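Local structure of glycoside Hydrolase (Bacteroides uniformis, 5T99) at residues K198-I203 with L249-M254; I224-E229 with N264-K269; A712-I717 with I804-K809; Y732-I737 with S785-L790. The protein is a family 2 glycoside hydrolase that binds the galactose-like inhibitor galacto-isofagomine and probably acts as a beta-galactosidase in the breakdown of agarose-derived sugars. One frame throughout, in Å; residues are numbered along the deposited sequence.

Contact 1 of 4, residues K198-I203 with L249-M254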
# COMPACT_ATOMS: atom_id res chain seq x y z
N LYS A 198 3.65 28.27 -16.57
CA LYS A 198 2.41 27.79 -17.15
C LYS A 198 2.36 26.27 -17.27
O LYS A 198 3.31 25.66 -17.78
CB LYS A 198 2.22 28.42 -18.54
CG LYS A 198 1.00 27.89 -19.27
CD LYS A 198 0.63 28.74 -20.47
CE LYS A 198 1.64 28.59 -21.59
NZ LYS A 198 0.97 28.83 -22.88
N ALA A 199 1.25 25.69 -16.84
CA ALA A 199 0.90 24.32 -17.16
C ALA A 199 -0.36 24.35 -18.00
O ALA A 199 -1.17 25.28 -17.90
CB ALA A 199 0.65 23.52 -15.89
N VAL A 200 -0.51 23.33 -18.85
CA VAL A 200 -1.71 23.14 -19.64
C VAL A 200 -2.36 21.87 -19.14
O VAL A 200 -1.69 20.84 -19.05
CB VAL A 200 -1.39 23.01 -21.14
CG1 VAL A 200 -2.65 22.74 -21.95
CG2 VAL A 200 -0.70 24.27 -21.64
N VAL A 201 -3.64 21.97 -18.77
CA VAL A 201 -4.43 20.84 -18.29
C VAL A 201 -5.37 20.43 -19.41
O VAL A 201 -6.23 21.21 -19.80
CB VAL A 201 -5.25 21.23 -17.05
CG1 VAL A 201 -6.16 20.08 -16.63
CG2 VAL A 201 -4.33 21.64 -15.90
N GLN A 202 -5.20 19.22 -19.91
CA GLN A 202 -6.00 18.68 -20.99
C GLN A 202 -6.98 17.69 -20.37
O GLN A 202 -6.59 16.89 -19.53
CB GLN A 202 -5.08 17.99 -22.02
CG GLN A 202 -5.79 17.28 -23.17
CD GLN A 202 -4.83 16.57 -24.11
OE1 GLN A 202 -4.86 15.34 -24.26
NE2 GLN A 202 -3.99 17.33 -24.76
N ILE A 203 -8.24 17.76 -20.79
CA ILE A 203 -9.32 16.98 -20.16
C ILE A 203 -10.20 16.32 -21.21
O ILE A 203 -10.78 17.01 -22.06
CB ILE A 203 -10.20 17.85 -19.24
CG1 ILE A 203 -9.35 18.52 -18.15
CG2 ILE A 203 -11.32 17.00 -18.62
CD1 ILE A 203 -10.07 19.63 -17.41
N LEU A 249 -12.50 16.47 -26.10
CA LEU A 249 -11.23 16.91 -25.55
C LEU A 249 -11.13 18.43 -25.59
O LEU A 249 -11.48 19.07 -26.58
CB LEU A 249 -10.09 16.31 -26.36
CG LEU A 249 -9.54 14.98 -25.86
CD1 LEU A 249 -8.73 14.30 -26.94
CD2 LEU A 249 -8.70 15.20 -24.61
N ALA A 250 -10.63 19.00 -24.50
CA ALA A 250 -10.38 20.43 -24.38
C ALA A 250 -9.16 20.64 -23.49
O ALA A 250 -8.74 19.72 -22.81
CB ALA A 250 -11.59 21.12 -23.77
N TYR A 251 -8.62 21.85 -23.47
CA TYR A 251 -7.49 22.18 -22.60
C TYR A 251 -7.64 23.60 -22.06
O TYR A 251 -8.34 24.44 -22.64
CB TYR A 251 -6.15 22.04 -23.33
CG TYR A 251 -5.96 23.13 -24.36
CD1 TYR A 251 -5.24 24.29 -24.06
CD2 TYR A 251 -6.59 23.04 -25.60
CE1 TYR A 251 -5.12 25.32 -24.99
CE2 TYR A 251 -6.47 24.06 -26.53
CZ TYR A 251 -5.73 25.19 -26.22
OH TYR A 251 -5.62 26.17 -27.14
N ILE A 252 -6.95 23.86 -20.97
CA ILE A 252 -6.96 25.18 -20.35
C ILE A 252 -5.59 25.44 -19.74
O ILE A 252 -4.94 24.53 -19.22
CB ILE A 252 -8.08 25.29 -19.30
CG1 ILE A 252 -8.17 26.71 -18.74
CG2 ILE A 252 -7.90 24.27 -18.18
CD1 ILE A 252 -9.43 27.00 -17.94
N ASN A 253 -5.15 26.70 -19.84
CA ASN A 253 -3.89 27.16 -19.25
C ASN A 253 -4.09 27.42 -17.75
O ASN A 253 -5.12 27.95 -17.34
CB ASN A 253 -3.42 28.48 -19.90
CG ASN A 253 -3.06 28.33 -21.38
OD1 ASN A 253 -2.64 27.27 -21.85
ND2 ASN A 253 -3.21 29.42 -22.11
N MET A 254 -3.10 27.00 -16.97
CA MET A 254 -2.98 27.36 -15.56
C MET A 254 -1.67 28.13 -15.43
O MET A 254 -0.60 27.55 -15.56
CB MET A 254 -2.90 26.10 -14.68
CG MET A 254 -4.08 25.16 -14.78
SD MET A 254 -5.50 25.86 -13.95
CE MET A 254 -5.11 25.50 -12.25
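Ala-199 and Met-254 face each other as a hydrogen-bonded antiparallel pair: Met-254 N gives a nearly straight bond of 2.7 Å to Ala-199 O, and Ala-199 N returns one to Met-254 O. Val-201 with Ile-252 and Ile-203 with Ala-250 repeat the pattern, making six backbone bonds in all. The bonds are not equivalent. Val-201 N meets Ile-252 O almost head-on, whereas Ile-252 N approaches Val-201 O tilted 26° from the carbonyl plane. Between them lie the non-hydrogen-bonded pairs Val-200 with Asn-253 and Gln-202 with Tyr-251, where CA-H groups point at carbonyls, as Tyr-251 CA does at Val-201 O (3.2 Å). The short strand axes run 158° apart, the twist of two neighbours in the three-stranded antiparallel sheet of a domain that, in family 2 enzymes, is an immunoglobulin-like sandwich. Strand 245-255 is the outermost strand on this side; strand 180-194 flanks 198-203 on the other.

On the face carrying Val-200, Gln-202, Tyr-251 and Asn-253, Val-200 divides its methyls: CG1 lies 3.7 Å from Tyr-251 CD1, and CG2 lies 3.6 Å from Asn-253 OD1. The Tyr-251 ring is brought beside Val-200 CG1 by a chi1 of 71°, which sets CG between the backbone N and the carbonyl carbon. The Lys-198 chain passes obliquely by Asn-253, with Lys-198 CD 3.8 Å from Asn-253 CG. The other face looks inward. There Val-201 CG2 meets Met-254 CG at 3.7 Å, and Ile-252 and Met-254 continue onto Ile-223 of strand 215-224, while Ala-250 rests on Leu-234 of strand 230-240.

Contact 2 of 4, residues I224-E229 with N264-K269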
# COMPACT_ATOMS: atom_id res chain seq x y z
N ILE A 224 -10.29 23.50 -9.06
CA ILE A 224 -10.41 24.02 -7.70
C ILE A 224 -9.10 23.76 -6.97
O ILE A 224 -8.55 22.65 -7.02
CB ILE A 224 -11.58 23.34 -6.97
CG1 ILE A 224 -12.91 23.62 -7.70
CG2 ILE A 224 -11.64 23.78 -5.51
CD1 ILE A 224 -14.04 22.72 -7.23
N ASN A 225 -8.60 24.79 -6.31
CA ASN A 225 -7.33 24.73 -5.58
C ASN A 225 -7.49 24.09 -4.20
O ASN A 225 -8.60 23.72 -3.80
CB ASN A 225 -6.60 26.11 -5.56
CG ASN A 225 -7.24 27.14 -4.62
OD1 ASN A 225 -8.11 26.84 -3.80
ND2 ASN A 225 -6.78 28.37 -4.75
N ALA A 226 -6.36 23.97 -3.50
CA ALA A 226 -6.30 23.39 -2.16
C ALA A 226 -7.15 24.10 -1.11
O ALA A 226 -7.55 23.45 -0.15
CB ALA A 226 -4.85 23.32 -1.69
N GLN A 227 -7.43 25.41 -1.27
CA GLN A 227 -8.31 26.14 -0.32
C GLN A 227 -9.81 26.05 -0.67
O GLN A 227 -10.62 26.70 -0.00
CB GLN A 227 -7.96 27.63 -0.16
CG GLN A 227 -6.53 28.09 -0.44
CD GLN A 227 -5.48 27.22 0.20
OE1 GLN A 227 -5.70 26.62 1.26
NE2 GLN A 227 -4.33 27.14 -0.43
N GLY A 228 -10.18 25.29 -1.70
CA GLY A 228 -11.57 25.18 -2.13
C GLY A 228 -12.06 26.25 -3.10
O GLY A 228 -13.24 26.25 -3.45
N GLU A 229 -11.18 27.14 -3.57
CA GLU A 229 -11.57 28.23 -4.50
C GLU A 229 -11.38 27.83 -5.97
O GLU A 229 -10.33 27.31 -6.36
CB GLU A 229 -10.79 29.53 -4.19
CG GLU A 229 -11.18 30.23 -2.87
CD GLU A 229 -12.47 31.07 -2.96
OE1 GLU A 229 -12.41 32.27 -2.62
OE2 GLU A 229 -13.55 30.56 -3.35
N ASN A 264 6.42 18.95 -2.02
CA ASN A 264 5.16 19.69 -2.02
C ASN A 264 4.13 19.05 -2.96
O ASN A 264 4.01 19.44 -4.13
CB ASN A 264 5.44 21.16 -2.32
CG ASN A 264 6.24 21.82 -1.19
OD1 ASN A 264 5.69 22.08 -0.11
ND2 ASN A 264 7.54 22.04 -1.42
N PRO A 265 3.42 18.03 -2.45
CA PRO A 265 2.48 17.23 -3.24
C PRO A 265 1.11 17.89 -3.36
O PRO A 265 0.09 17.39 -2.85
CB PRO A 265 2.43 15.92 -2.46
CG PRO A 265 2.61 16.35 -1.04
CD PRO A 265 3.58 17.48 -1.09
N TYR A 266 1.10 19.01 -4.07
CA TYR A 266 -0.07 19.84 -4.18
C TYR A 266 -1.08 19.20 -5.15
O TYR A 266 -0.73 18.83 -6.26
CB TYR A 266 0.34 21.23 -4.67
CG TYR A 266 -0.77 22.24 -4.58
CD1 TYR A 266 -0.80 23.16 -3.53
CD2 TYR A 266 -1.78 22.28 -5.55
CE1 TYR A 266 -1.81 24.11 -3.45
CE2 TYR A 266 -2.79 23.22 -5.49
CZ TYR A 266 -2.81 24.14 -4.43
OH TYR A 266 -3.83 25.07 -4.37
N MET A 267 -2.33 19.11 -4.70
CA MET A 267 -3.41 18.48 -5.43
C MET A 267 -4.46 19.52 -5.79
O MET A 267 -4.79 20.38 -4.99
CB MET A 267 -4.08 17.41 -4.56
CG MET A 267 -3.20 16.20 -4.27
SD MET A 267 -2.72 15.35 -5.78
CE MET A 267 -4.28 14.60 -6.26
N TYR A 268 -4.98 19.40 -7.01
CA TYR A 268 -6.11 20.19 -7.47
C TYR A 268 -7.31 19.26 -7.48
O TYR A 268 -7.15 18.05 -7.44
CB TYR A 268 -5.87 20.73 -8.89
CG TYR A 268 -4.93 21.91 -8.97
CD1 TYR A 268 -5.40 23.21 -8.88
CD2 TYR A 268 -3.56 21.72 -9.13
CE1 TYR A 268 -4.54 24.30 -8.96
CE2 TYR A 268 -2.68 22.80 -9.20
CZ TYR A 268 -3.17 24.10 -9.13
OH TYR A 268 -2.31 25.16 -9.22
N LYS A 269 -8.49 19.85 -7.53
CA LYS A 269 -9.75 19.13 -7.68
C LYS A 269 -10.50 19.65 -8.92
O LYS A 269 -10.71 20.86 -9.07
CB LYS A 269 -10.60 19.31 -6.42
CG LYS A 269 -11.94 18.57 -6.43
CD LYS A 269 -12.70 18.76 -5.12
CE LYS A 269 -12.11 17.91 -3.99
NZ LYS A 269 -12.81 18.13 -2.69
O HOH W 1 -3.18 26.98 -2.80
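Tyr-266 OH is held from two directions. Ala-226 N donates to it over 2.9 Å with an N-H...O angle of 168°, and a water sits 2.6 Å from the same Tyr-266 OH; that water also accepts a weak bond from Gln-227 NE2. Around the hydroxyl the carbon contacts are close as well: Asn-225 CB lies at the ring edge, 3.2 Å from Tyr-266 OH, and Ala-226 CB packs 3.5 Å from Tyr-266 CZ. The phenol reaches this spot because Tyr-266 CG stands opposite its own backbone N (chi1 -169°), which sends the ring across to the turn. With a phenylalanine here, the Ala-226 amide would probably lose its acceptor and the water one of its anchors, leaving the turn less firmly tied to 264-269.

The residues thus gripped belong to a type I beta turn, Asn-225 to Gly-228, in the hairpin connection between strands 215-224 and 230-240. Asn-225 braces it from within: its OD1 accepts a bond from Glu-229 N, which lies above the carbonyl plane, and a weak one from Gln-227 N. Gly-228, at phi 86°, takes the last position.

Where the turn leaves the sheet, Ile-224 and Lys-269 form a hydrogen-bonded antiparallel pair, with Ile-224 N to Lys-269 O at 2.7 Å and Lys-269 N to Ile-224 O at 2.8 Å. Both donors lie in the carbonyl planes. Tyr-268 brings CD1 to 3.7 Å from Ile-224 O, takes Tyr-266 CE2 over the centre of one ring face, and has its hydroxyl bonded to Asn-258 N.

Contact 3 of 4, residues A712-I717 with I804-K809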
# COMPACT_ATOMS: atom_id res chain seq x y z
N ALA A 712 8.64 -4.88 35.20
CA ALA A 712 7.89 -4.29 36.32
C ALA A 712 6.63 -3.52 35.92
O ALA A 712 5.67 -3.49 36.70
CB ALA A 712 8.81 -3.38 37.12
N GLN A 713 6.61 -2.89 34.74
CA GLN A 713 5.52 -1.97 34.36
C GLN A 713 5.22 -1.92 32.86
O GLN A 713 6.06 -2.24 32.01
CB GLN A 713 5.85 -0.56 34.85
CG GLN A 713 7.24 -0.08 34.44
CD GLN A 713 7.55 1.34 34.90
OE1 GLN A 713 6.64 2.10 35.22
NE2 GLN A 713 8.83 1.69 34.92
N ILE A 714 4.00 -1.49 32.56
CA ILE A 714 3.53 -1.30 31.18
C ILE A 714 3.48 0.20 30.89
O ILE A 714 2.96 0.97 31.72
CB ILE A 714 2.13 -1.91 30.96
CG1 ILE A 714 2.05 -3.36 31.49
CG2 ILE A 714 1.75 -1.84 29.47
CD1 ILE A 714 0.65 -3.92 31.58
N LYS A 715 4.02 0.62 29.74
CA LYS A 715 3.85 2.00 29.26
C LYS A 715 3.05 1.95 27.97
O LYS A 715 3.24 1.04 27.16
CB LYS A 715 5.20 2.68 29.05
CG LYS A 715 5.16 4.20 29.28
CD LYS A 715 6.38 4.92 28.68
CE LYS A 715 6.28 6.45 28.78
NZ LYS A 715 6.92 7.01 30.01
N LEU A 716 2.13 2.90 27.79
CA LEU A 716 1.28 2.99 26.59
C LEU A 716 1.60 4.28 25.85
O LEU A 716 1.58 5.35 26.44
CB LEU A 716 -0.20 2.98 26.96
CG LEU A 716 -0.72 1.74 27.70
CD1 LEU A 716 -2.16 1.96 28.14
CD2 LEU A 716 -0.62 0.49 26.84
N ILE A 717 1.88 4.17 24.55
CA ILE A 717 2.20 5.34 23.71
C ILE A 717 1.30 5.38 22.45
O ILE A 717 1.61 4.73 21.44
CB ILE A 717 3.69 5.40 23.33
CG1 ILE A 717 4.55 5.17 24.58
CG2 ILE A 717 4.03 6.74 22.68
CD1 ILE A 717 6.04 5.36 24.36
N ILE A 804 -8.45 3.70 27.86
CA ILE A 804 -7.77 2.42 27.67
C ILE A 804 -7.14 1.99 28.99
O ILE A 804 -6.58 2.82 29.71
CB ILE A 804 -6.65 2.51 26.61
CG1 ILE A 804 -7.11 3.31 25.37
CG2 ILE A 804 -6.15 1.13 26.23
CD1 ILE A 804 -8.43 2.89 24.76
N THR A 805 -7.21 0.70 29.28
CA THR A 805 -6.53 0.10 30.43
C THR A 805 -5.78 -1.14 29.95
O THR A 805 -6.37 -2.01 29.31
CB THR A 805 -7.54 -0.25 31.53
OG1 THR A 805 -8.14 0.95 32.02
CG2 THR A 805 -6.87 -0.98 32.70
N ALA A 806 -4.48 -1.21 30.25
CA ALA A 806 -3.64 -2.35 29.90
C ALA A 806 -3.07 -2.96 31.17
O ALA A 806 -2.40 -2.27 31.95
CB ALA A 806 -2.51 -1.92 28.97
N THR A 807 -3.34 -4.25 31.36
CA THR A 807 -2.95 -5.01 32.54
C THR A 807 -2.15 -6.22 32.11
O THR A 807 -2.24 -6.67 30.97
CB THR A 807 -4.17 -5.50 33.33
OG1 THR A 807 -4.93 -6.43 32.54
CG2 THR A 807 -5.08 -4.34 33.71
N SER A 808 -1.37 -6.75 33.05
CA SER A 808 -0.53 -7.93 32.82
C SER A 808 -0.14 -8.49 34.19
O SER A 808 0.21 -7.73 35.09
CB SER A 808 0.71 -7.54 32.00
OG SER A 808 1.49 -8.66 31.63
N LYS A 809 -0.22 -9.81 34.35
CA LYS A 809 0.06 -10.44 35.65
C LYS A 809 1.44 -10.07 36.20
O LYS A 809 2.47 -10.35 35.58
CB LYS A 809 -0.13 -11.96 35.57
CG LYS A 809 -1.61 -12.36 35.58
CD LYS A 809 -1.87 -13.77 35.07
CE LYS A 809 -3.36 -14.08 35.05
NZ LYS A 809 -3.71 -15.20 34.12
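This is apolar packing between two facing sheets of a beta sandwich, in the C-terminal domain 5 of this family 2 glycoside hydrolase. Strand 713-717 is an outer strand of one antiparallel sheet, and strand 804-807 belongs to the sheet opposite. The evidence is the spacing: the strand axes come no closer than 8.0 Å, the nearest CA atoms (Ile-714 and Ala-806) are 7.4 Å apart, side chains of 713-717 make the contact, and the backbones do not pair. The axes run 150° apart.

Ile-714, Leu-716 and Ala-806 all direct their CB atoms at the opposite strand. Ala-806 CB is the small knob that Leu-716 covers with both branches, CD2 at 3.7 Å and CD1 at 4.0 Å; Ile-714 CG2 is more distant from it, at 4.3 Å. Within their own sheet Ile-714 touches Val-735 and Leu-716 touches Ile-733 on the adjacent strand 730-738, while Ala-806 abuts Val-752 and Phe-754 of its own sheet. Ser-808, whose OG is bonded to Leu-751 O, offers only its CB to this contact. Ile-714 is carried towards it by an extended CG1 arm (chi2 168°), and its CD1 ends 3.6 Å from Ser-808 CB and 3.5 Å from Ala-806 O.

Contact 4 of 4, residues Y732-I737 with S785-L790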
# COMPACT_ATOMS: atom_id res chain seq x y z
N TYR A 732 -3.07 3.92 17.07
CA TYR A 732 -2.11 2.83 17.23
C TYR A 732 -1.29 3.08 18.50
O TYR A 732 -0.40 3.94 18.52
CB TYR A 732 -1.17 2.73 16.02
CG TYR A 732 -1.78 2.05 14.81
CD1 TYR A 732 -1.46 0.72 14.49
CD2 TYR A 732 -2.67 2.73 13.98
CE1 TYR A 732 -2.01 0.10 13.38
CE2 TYR A 732 -3.22 2.11 12.87
CZ TYR A 732 -2.89 0.80 12.57
OH TYR A 732 -3.46 0.22 11.46
N ILE A 733 -1.58 2.31 19.55
CA ILE A 733 -0.95 2.49 20.86
C ILE A 733 0.15 1.45 21.06
O ILE A 733 -0.13 0.28 21.26
CB ILE A 733 -2.01 2.43 21.99
CG1 ILE A 733 -3.06 3.54 21.79
CG2 ILE A 733 -1.35 2.57 23.36
CD1 ILE A 733 -4.37 3.30 22.52
N THR A 734 1.40 1.90 20.97
CA THR A 734 2.55 1.06 21.27
C THR A 734 2.50 0.64 22.73
O THR A 734 2.20 1.46 23.60
CB THR A 734 3.89 1.79 21.01
OG1 THR A 734 3.96 2.20 19.64
CG2 THR A 734 5.08 0.87 21.33
N VAL A 735 2.81 -0.63 22.99
CA VAL A 735 2.77 -1.20 24.33
C VAL A 735 4.16 -1.69 24.66
O VAL A 735 4.66 -2.60 24.02
CB VAL A 735 1.77 -2.38 24.41
CG1 VAL A 735 1.71 -2.92 25.85
CG2 VAL A 735 0.39 -1.97 23.91
N ARG A 736 4.78 -1.08 25.67
CA ARG A 736 6.14 -1.39 26.09
C ARG A 736 6.14 -2.14 27.42
O ARG A 736 5.33 -1.83 28.30
CB ARG A 736 6.94 -0.09 26.26
CG ARG A 736 7.31 0.58 24.94
CD ARG A 736 7.78 2.00 25.18
NE ARG A 736 8.92 2.10 26.08
CZ ARG A 736 10.20 1.89 25.75
NH1 ARG A 736 10.54 1.54 24.51
NH2 ARG A 736 11.16 2.03 26.67
N ILE A 737 7.02 -3.13 27.54
CA ILE A 737 7.26 -3.81 28.81
C ILE A 737 8.55 -3.23 29.35
O ILE A 737 9.63 -3.44 28.78
CB ILE A 737 7.37 -5.35 28.66
CG1 ILE A 737 6.14 -5.93 27.95
CG2 ILE A 737 7.53 -6.01 30.03
CD1 ILE A 737 4.81 -5.68 28.64
N SER A 785 9.80 -9.21 21.72
CA SER A 785 10.99 -8.38 21.87
C SER A 785 10.71 -7.03 22.56
O SER A 785 11.16 -5.97 22.09
CB SER A 785 11.67 -8.20 20.51
OG SER A 785 12.12 -9.44 20.01
N GLY A 786 9.97 -7.09 23.66
CA GLY A 786 9.67 -5.94 24.51
C GLY A 786 8.36 -5.22 24.24
O GLY A 786 7.90 -4.44 25.09
N MET A 787 7.73 -5.47 23.09
CA MET A 787 6.63 -4.64 22.64
C MET A 787 5.50 -5.40 21.98
O MET A 787 5.67 -6.50 21.46
CB MET A 787 7.12 -3.56 21.67
CG MET A 787 7.82 -2.37 22.34
SD MET A 787 8.32 -1.06 21.20
CE MET A 787 9.91 -1.66 20.63
N CYS A 788 4.33 -4.78 22.03
CA CYS A 788 3.20 -5.18 21.23
C CYS A 788 2.40 -3.91 20.90
O CYS A 788 2.85 -2.80 21.17
CB CYS A 788 2.40 -6.29 21.93
SG CYS A 788 1.56 -5.83 23.45
N MET A 789 1.24 -4.07 20.27
CA MET A 789 0.56 -2.93 19.66
C MET A 789 -0.94 -3.11 19.79
O MET A 789 -1.48 -4.11 19.31
CB MET A 789 0.95 -2.82 18.18
CG MET A 789 0.29 -1.68 17.40
SD MET A 789 0.88 -0.05 17.86
CE MET A 789 2.59 -0.15 17.33
N LEU A 790 -1.58 -2.14 20.42
CA LEU A 790 -3.03 -2.12 20.59
C LEU A 790 -3.60 -1.15 19.57
O LEU A 790 -3.08 -0.06 19.38
CB LEU A 790 -3.38 -1.64 22.01
CG LEU A 790 -4.88 -1.42 22.28
CD1 LEU A 790 -5.62 -2.74 22.22
CD2 LEU A 790 -5.10 -0.74 23.62
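Met-789 meets Tyr-732 almost perpendicularly. The sulfur stands at the rim of the phenol, 5.5 Å from Met-789 SD to the Tyr-732 ring centroid and 87° off the ring normal, an edge-on Met-aromatic contact. Met-789 bends at chi2 (71°) and again at chi3, curling back over strand 732-737: SD comes 3.6 Å from Ile-733 O, and CE 3.6 Å from Thr-734 OG1. Cutting Met-789 back to an alanine would probably open a gap at the Tyr-732 ring edge and take the CE methyl away from Thr-734 OG1. On the same face the Arg-736 and Met-787 chains run alongside each other in the same direction, with their CG atoms 4.0 Å apart; the guanidinium continues to a salt bridge with Glu-738. The other face pairs Val-735 CB with Cys-788 SG at 3.6 Å.

Five backbone bonds, from Ile-733 N to Leu-790 O (2.8 Å) through to Ile-737 N with Gly-786 O, make the strands neighbours in one antiparallel sheet of the C-terminal beta sandwich. Strand 730-738 is flanked by 713-718 on its other edge. Val-735, Cys-788 and Leu-790 pack on Phe-754 of the facing sheet, whereas Tyr-732 and Met-789 face helix 327-339, where Arg-332 makes a cation-pi contact with the Tyr-732 ring.

The four contacts form two pairs, which shape two separate beta domains of the chain. Contacts 1 and 2 lie in the immunoglobulin-like domain, their centres 16 Å apart; their segments alternate along the sequence, and Met-254 CE meets Tyr-268 CE1 at 3.5 Å, linking two sheets of that domain. Contacts 3 and 4 follow much later, in the C-terminal sandwich, 9 Å apart between centres. The segments of contact 4 fall between those of contact 3. Contact 4 pairs strands 730-738 and 787-793 within the sheet that 713-718 also joins, and contact 3 packs that sheet against its partner. Centres of contacts 1 and 3 are about 57 Å apart, on opposite sides of the chain's centre.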